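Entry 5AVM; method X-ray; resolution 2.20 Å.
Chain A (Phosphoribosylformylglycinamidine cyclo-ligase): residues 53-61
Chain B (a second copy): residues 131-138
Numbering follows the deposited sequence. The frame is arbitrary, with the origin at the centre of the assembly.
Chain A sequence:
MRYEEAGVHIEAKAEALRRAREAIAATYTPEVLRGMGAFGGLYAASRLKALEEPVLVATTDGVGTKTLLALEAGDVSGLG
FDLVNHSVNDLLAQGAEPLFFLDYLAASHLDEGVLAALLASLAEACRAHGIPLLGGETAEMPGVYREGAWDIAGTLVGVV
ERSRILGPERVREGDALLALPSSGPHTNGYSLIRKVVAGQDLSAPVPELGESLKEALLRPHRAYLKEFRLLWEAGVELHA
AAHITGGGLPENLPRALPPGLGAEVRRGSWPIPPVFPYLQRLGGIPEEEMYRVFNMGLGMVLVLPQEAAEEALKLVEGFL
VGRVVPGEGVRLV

Chain A 53-61: EPVLVATTD
Chain B, residues 131-138: IPLLGGET

The two stretches, from two copies of the cyclo-ligase, run side by side in nearly the same direction, their end-to-end vectors (CA 54 to 60 against CA 132 to 137) being 19° apart. In chain A, a loop through Pro54(A) (phi/psi -65/143) and Val55(A) (-95/-8) leads into an extended strand that reaches Asp61(A), with phi from -104 to -156 and psi from 141 to 168. Chain B is also largely extended, from Pro132(B) (-60/134) through Leu134(B) (-94/165), Gly135(B) (-64/117) and Gly136(B) (-97/173) to the strand residues Glu137(B) (-107/-180) and Thr138(B) (-148/148). The register sets Ala58(A) CA 7.7 Å from Leu134(B) CA and Thr60(A) CA 6.1 Å from Glu137(B) CA, so of the two register pairs the Thr60(A)-Glu137(B) one is closer. No clear direct hydrogen bond links them, and 346 Å² of surface is buried in total.

Apolar packing occupies the N-terminal part. Pro54(A) and Pro132(B), both with C-gamma exo rings, point toward the opposing stretch and meet with Pro54(A) CG 3.7 Å from Pro132(B) CB. Leu134(B), also directed toward chain A, has an off-rotamer chi1 of -92° and a p chi2 of 48°. This conformation spreads its methyls between two partners: Leu134(B) CD1 lies 4.1 Å from Pro54(A) CG, while Leu134(B) CD2 lies 3.8 Å from Ala58(A) CB. These contacts remove hydrocarbon surface from solvent without demanding directional bonding.

Farther along, at Thr60(A), Glu137(B) directs its CA-to-CB bond toward chain A and folds back with chi1 -68° (m), chi2 -46° (m) and chi3 -42°. Its aliphatic portion rests against Thr60(A), with Glu137(B) CG only 3.0 Å from Thr60(A) O and 3.6 Å from Thr60(A) OG1. The Thr60(A) side chain, in the p rotamer (chi1 45°), leaves sideways; its OG1 is 4.0 Å from Gly136(B) CA and 3.4 Å from Glu137(B) N, and is hydrogen-bonded elsewhere in the structure.

Water 1 bridges the two chains. Water 1 donates to Gly135(B) O at 2.7 Å and to Glu137(B) OE2 at 2.6 Å, tying the carboxylate to the carbonyl of Gly135(B) in the same chain. Water 1 also accepts a weak hydrogen bond from Thr60(A) N at 3.5 Å, thereby connecting the two chains. Thr59(A), in the t rotamer (chi1 -170°), places its OG1 3.3 Å from water 1.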

ATOM      1  N   GLU A  53       8.960   1.099 -20.034  1.00 43.90           N
ATOM      2  CA  GLU A  53       7.520   0.684 -20.023  1.00 43.86           C
ATOM      3  C   GLU A  53       7.286  -0.652 -19.325  1.00 40.82           C
ATOM      4  O   GLU A  53       7.733  -1.698 -19.803  1.00 40.85           O
ATOM      5  CB  GLU A  53       6.976   0.593 -21.454  1.00 47.40           C
ATOM      6  CG  GLU A  53       5.753  -0.322 -21.590  1.00 52.14           C
ATOM      7  CD  GLU A  53       5.048  -0.204 -22.934  1.00 55.50           C
ATOM      8  OE1 GLU A  53       4.489   0.884 -23.213  1.00 57.91           O
ATOM      9  OE2 GLU A  53       5.049  -1.193 -23.705  1.00 55.14           O
ATOM     10  N   PRO A  54       6.568  -0.635 -18.187  1.00 38.23           N
ATOM     11  CA  PRO A  54       6.261  -1.846 -17.414  1.00 35.15           C
ATOM     12  C   PRO A  54       5.359  -2.793 -18.210  1.00 31.55           C
ATOM     13  O   PRO A  54       4.468  -2.347 -18.927  1.00 31.29           O
ATOM     14  CB  PRO A  54       5.551  -1.298 -16.176  1.00 34.78           C
ATOM     15  CG  PRO A  54       6.132   0.071 -16.022  1.00 36.08           C
ATOM     16  CD  PRO A  54       6.146   0.569 -17.447  1.00 37.94           C
ATOM     17  N   VAL A  55       5.579  -4.095 -18.075  1.00 28.43           N
ATOM     18  CA  VAL A  55       4.762  -5.059 -18.799  1.00 25.75           C
ATOM     19  C   VAL A  55       3.609  -5.566 -17.940  1.00 24.63           C
ATOM     20  O   VAL A  55       2.718  -6.269 -18.437  1.00 24.26           O
ATOM     21  CB  VAL A  55       5.610  -6.260 -19.267  1.00 26.27           C
ATOM     22  CG1 VAL A  55       6.799  -5.755 -20.086  1.00 23.78           C
ATOM     23  CG2 VAL A  55       6.071  -7.084 -18.072  1.00 23.05           C
ATOM     24  N   LEU A  56       3.633  -5.193 -16.656  1.00 22.27           N
ATOM     25  CA  LEU A  56       2.614  -5.589 -15.683  1.00 19.11           C
ATOM     26  C   LEU A  56       1.706  -4.442 -15.261  1.00 17.77           C
ATOM     27  O   LEU A  56       2.020  -3.267 -15.450  1.00 15.71           O
ATOM     28  CB  LEU A  56       3.268  -6.155 -14.422  1.00 18.05           C
ATOM     29  CG  LEU A  56       4.216  -7.342 -14.553  1.00 18.40           C
ATOM     30  CD1 LEU A  56       4.665  -7.734 -13.165  1.00 19.16           C
ATOM     31  CD2 LEU A  56       3.534  -8.512 -15.243  1.00 18.12           C
ATOM     32  N   VAL A  57       0.576  -4.796 -14.668  1.00 17.27           N
ATOM     33  CA  VAL A  57      -0.365  -3.799 -14.200  1.00 17.90           C
ATOM     34  C   VAL A  57      -0.466  -3.886 -12.680  1.00 17.62           C
ATOM     35  O   VAL A  57      -0.221  -4.934 -12.093  1.00 18.56           O
ATOM     36  CB  VAL A  57      -1.740  -3.988 -14.869  1.00 17.63           C
ATOM     37  CG1 VAL A  57      -2.804  -3.273 -14.091  1.00 21.86           C
ATOM     38  CG2 VAL A  57      -1.694  -3.414 -16.278  1.00 17.55           C
ATOM     39  N   ALA A  58      -0.804  -2.773 -12.043  1.00 17.27           N
ATOM     40  CA  ALA A  58      -0.892  -2.744 -10.596  1.00 17.95           C
ATOM     41  C   ALA A  58      -1.849  -1.671 -10.129  1.00 18.91           C
ATOM     42  O   ALA A  58      -2.162  -0.735 -10.854  1.00 21.37           O
ATOM     43  CB  ALA A  58       0.501  -2.496  -9.997  1.00 16.75           C
ATOM     44  N   THR A  59      -2.314  -1.807  -8.900  1.00 21.05           N
ATOM     45  CA  THR A  59      -3.217  -0.826  -8.356  1.00 22.13           C
ATOM     46  C   THR A  59      -3.137  -0.856  -6.848  1.00 22.02           C
ATOM     47  O   THR A  59      -2.987  -1.919  -6.256  1.00 22.14           O
ATOM     48  CB  THR A  59      -4.678  -1.108  -8.795  1.00 24.04           C
ATOM     49  OG1 THR A  59      -5.506   0.007  -8.432  1.00 26.45           O
ATOM     50  CG2 THR A  59      -5.217  -2.384  -8.124  1.00 20.82           C
ATOM     51  N   THR A  60      -3.188   0.320  -6.235  1.00 23.11           N
ATOM     52  CA  THR A  60      -3.197   0.414  -4.788  1.00 25.46           C
ATOM     53  C   THR A  60      -4.660   0.741  -4.501  1.00 27.16           C
ATOM     54  O   THR A  60      -5.354   1.316  -5.349  1.00 28.14           O
ATOM     55  CB  THR A  60      -2.251   1.544  -4.232  1.00 25.65           C
ATOM     56  OG1 THR A  60      -2.406   2.746  -4.993  1.00 26.94           O
ATOM     57  CG2 THR A  60      -0.802   1.112  -4.291  1.00 25.63           C
ATOM     58  N   ASP A  61      -5.144   0.336  -3.335  1.00 27.67           N
ATOM     59  CA  ASP A  61      -6.523   0.594  -2.960  1.00 27.92           C
ATOM     60  C   ASP A  61      -6.602   0.677  -1.444  1.00 27.48           C
ATOM     61  O   ASP A  61      -5.646   0.343  -0.750  1.00 26.95           O
ATOM     62  CB  ASP A  61      -7.452  -0.521  -3.486  1.00 28.62           C
ATOM     63  CG  ASP A  61      -7.984  -0.236  -4.901  1.00 31.49           C
ATOM     64  OD1 ASP A  61      -8.569   0.851  -5.110  1.00 32.58           O
ATOM     65  OD2 ASP A  61      -7.835  -1.093  -5.806  1.00 30.87           O
TER
ATOM     66  N   ILE B 131      13.012   4.744 -12.220  1.00 25.56           N
ATOM     67  CA  ILE B 131      11.953   3.811 -11.883  1.00 24.67           C
ATOM     68  C   ILE B 131      10.613   4.341 -12.383  1.00 25.19           C
ATOM     69  O   ILE B 131      10.211   5.460 -12.039  1.00 26.70           O
ATOM     70  CB  ILE B 131      11.869   3.610 -10.344  1.00 23.82           C
ATOM     71  CG1 ILE B 131      13.209   3.101  -9.816  1.00 24.29           C
ATOM     72  CG2 ILE B 131      10.762   2.631  -9.988  1.00 21.19           C
ATOM     73  CD1 ILE B 131      13.315   3.142  -8.310  1.00 25.42           C
ATOM     74  N   PRO B 132       9.910   3.554 -13.217  1.00 23.88           N
ATOM     75  CA  PRO B 132       8.607   3.964 -13.745  1.00 23.46           C
ATOM     76  C   PRO B 132       7.631   4.208 -12.597  1.00 23.79           C
ATOM     77  O   PRO B 132       7.555   3.407 -11.667  1.00 24.43           O
ATOM     78  CB  PRO B 132       8.187   2.765 -14.592  1.00 22.06           C
ATOM     79  CG  PRO B 132       9.493   2.236 -15.090  1.00 22.02           C
ATOM     80  CD  PRO B 132      10.367   2.309 -13.863  1.00 23.72           C
ATOM     81  N   LEU B 133       6.896   5.314 -12.652  1.00 24.56           N
ATOM     82  CA  LEU B 133       5.914   5.617 -11.614  1.00 25.49           C
ATOM     83  C   LEU B 133       4.504   5.311 -12.139  1.00 26.56           C
ATOM     84  O   LEU B 133       4.095   5.817 -13.191  1.00 25.64           O
ATOM     85  CB  LEU B 133       6.018   7.090 -11.195  1.00 25.05           C
ATOM     86  CG  LEU B 133       4.988   7.658 -10.206  1.00 25.77           C
ATOM     87  CD1 LEU B 133       4.947   6.827  -8.937  1.00 24.16           C
ATOM     88  CD2 LEU B 133       5.356   9.091  -9.878  1.00 26.65           C
ATOM     89  N   LEU B 134       3.776   4.466 -11.408  1.00 26.55           N
ATOM     90  CA  LEU B 134       2.413   4.088 -11.781  1.00 28.65           C
ATOM     91  C   LEU B 134       1.345   4.967 -11.110  1.00 31.08           C
ATOM     92  O   LEU B 134       1.620   5.690 -10.152  1.00 32.17           O
ATOM     93  CB  LEU B 134       2.167   2.614 -11.430  1.00 25.83           C
ATOM     94  CG  LEU B 134       2.450   1.578 -12.527  1.00 25.30           C
ATOM     95  CD1 LEU B 134       3.805   1.830 -13.163  1.00 25.14           C
ATOM     96  CD2 LEU B 134       2.379   0.180 -11.937  1.00 23.26           C
ATOM     97  N   GLY B 135       0.120   4.912 -11.618  1.00 33.02           N
ATOM     98  CA  GLY B 135      -0.937   5.702 -11.018  1.00 33.97           C
ATOM     99  C   GLY B 135      -1.201   5.251  -9.591  1.00 35.62           C
ATOM    100  O   GLY B 135      -1.591   4.100  -9.351  1.00 36.70           O
ATOM    101  N   GLY B 136      -0.979   6.149  -8.634  1.00 35.96           N
ATOM    102  CA  GLY B 136      -1.219   5.819  -7.241  1.00 36.87           C
ATOM    103  C   GLY B 136      -2.590   6.324  -6.832  1.00 38.53           C
ATOM    104  O   GLY B 136      -3.253   7.020  -7.615  1.00 38.70           O
ATOM    105  N   GLU B 137      -3.025   5.984  -5.618  1.00 38.41           N
ATOM    106  CA  GLU B 137      -4.331   6.423  -5.142  1.00 38.19           C
ATOM    107  C   GLU B 137      -4.275   7.507  -4.080  1.00 37.62           C
ATOM    108  O   GLU B 137      -3.199   7.959  -3.670  1.00 36.97           O
ATOM    109  CB  GLU B 137      -5.153   5.242  -4.619  1.00 38.87           C
ATOM    110  CG  GLU B 137      -5.594   4.264  -5.702  1.00 43.45           C
ATOM    111  CD  GLU B 137      -6.174   4.955  -6.933  1.00 45.04           C
ATOM    112  OE1 GLU B 137      -6.953   5.925  -6.755  1.00 45.20           O
ATOM    113  OE2 GLU B 137      -5.856   4.515  -8.070  1.00 44.66           O
ATOM    114  N   THR B 138      -5.460   7.907  -3.637  1.00 36.74           N
ATOM    115  CA  THR B 138      -5.606   8.961  -2.649  1.00 34.91           C
ATOM    116  C   THR B 138      -6.849   8.663  -1.803  1.00 32.94           C
ATOM    117  O   THR B 138      -7.816   8.081  -2.291  1.00 32.39           O
ATOM    118  CB  THR B 138      -5.759  10.328  -3.373  1.00 34.67           C
ATOM    119  OG1 THR B 138      -5.170  11.362  -2.586  1.00 36.87           O
ATOM    120  CG2 THR B 138      -7.229  10.658  -3.619  1.00 34.03           C
TER
HETATM  121  O   HOH W   1      -3.830   2.891  -8.506  1.00 24.69           O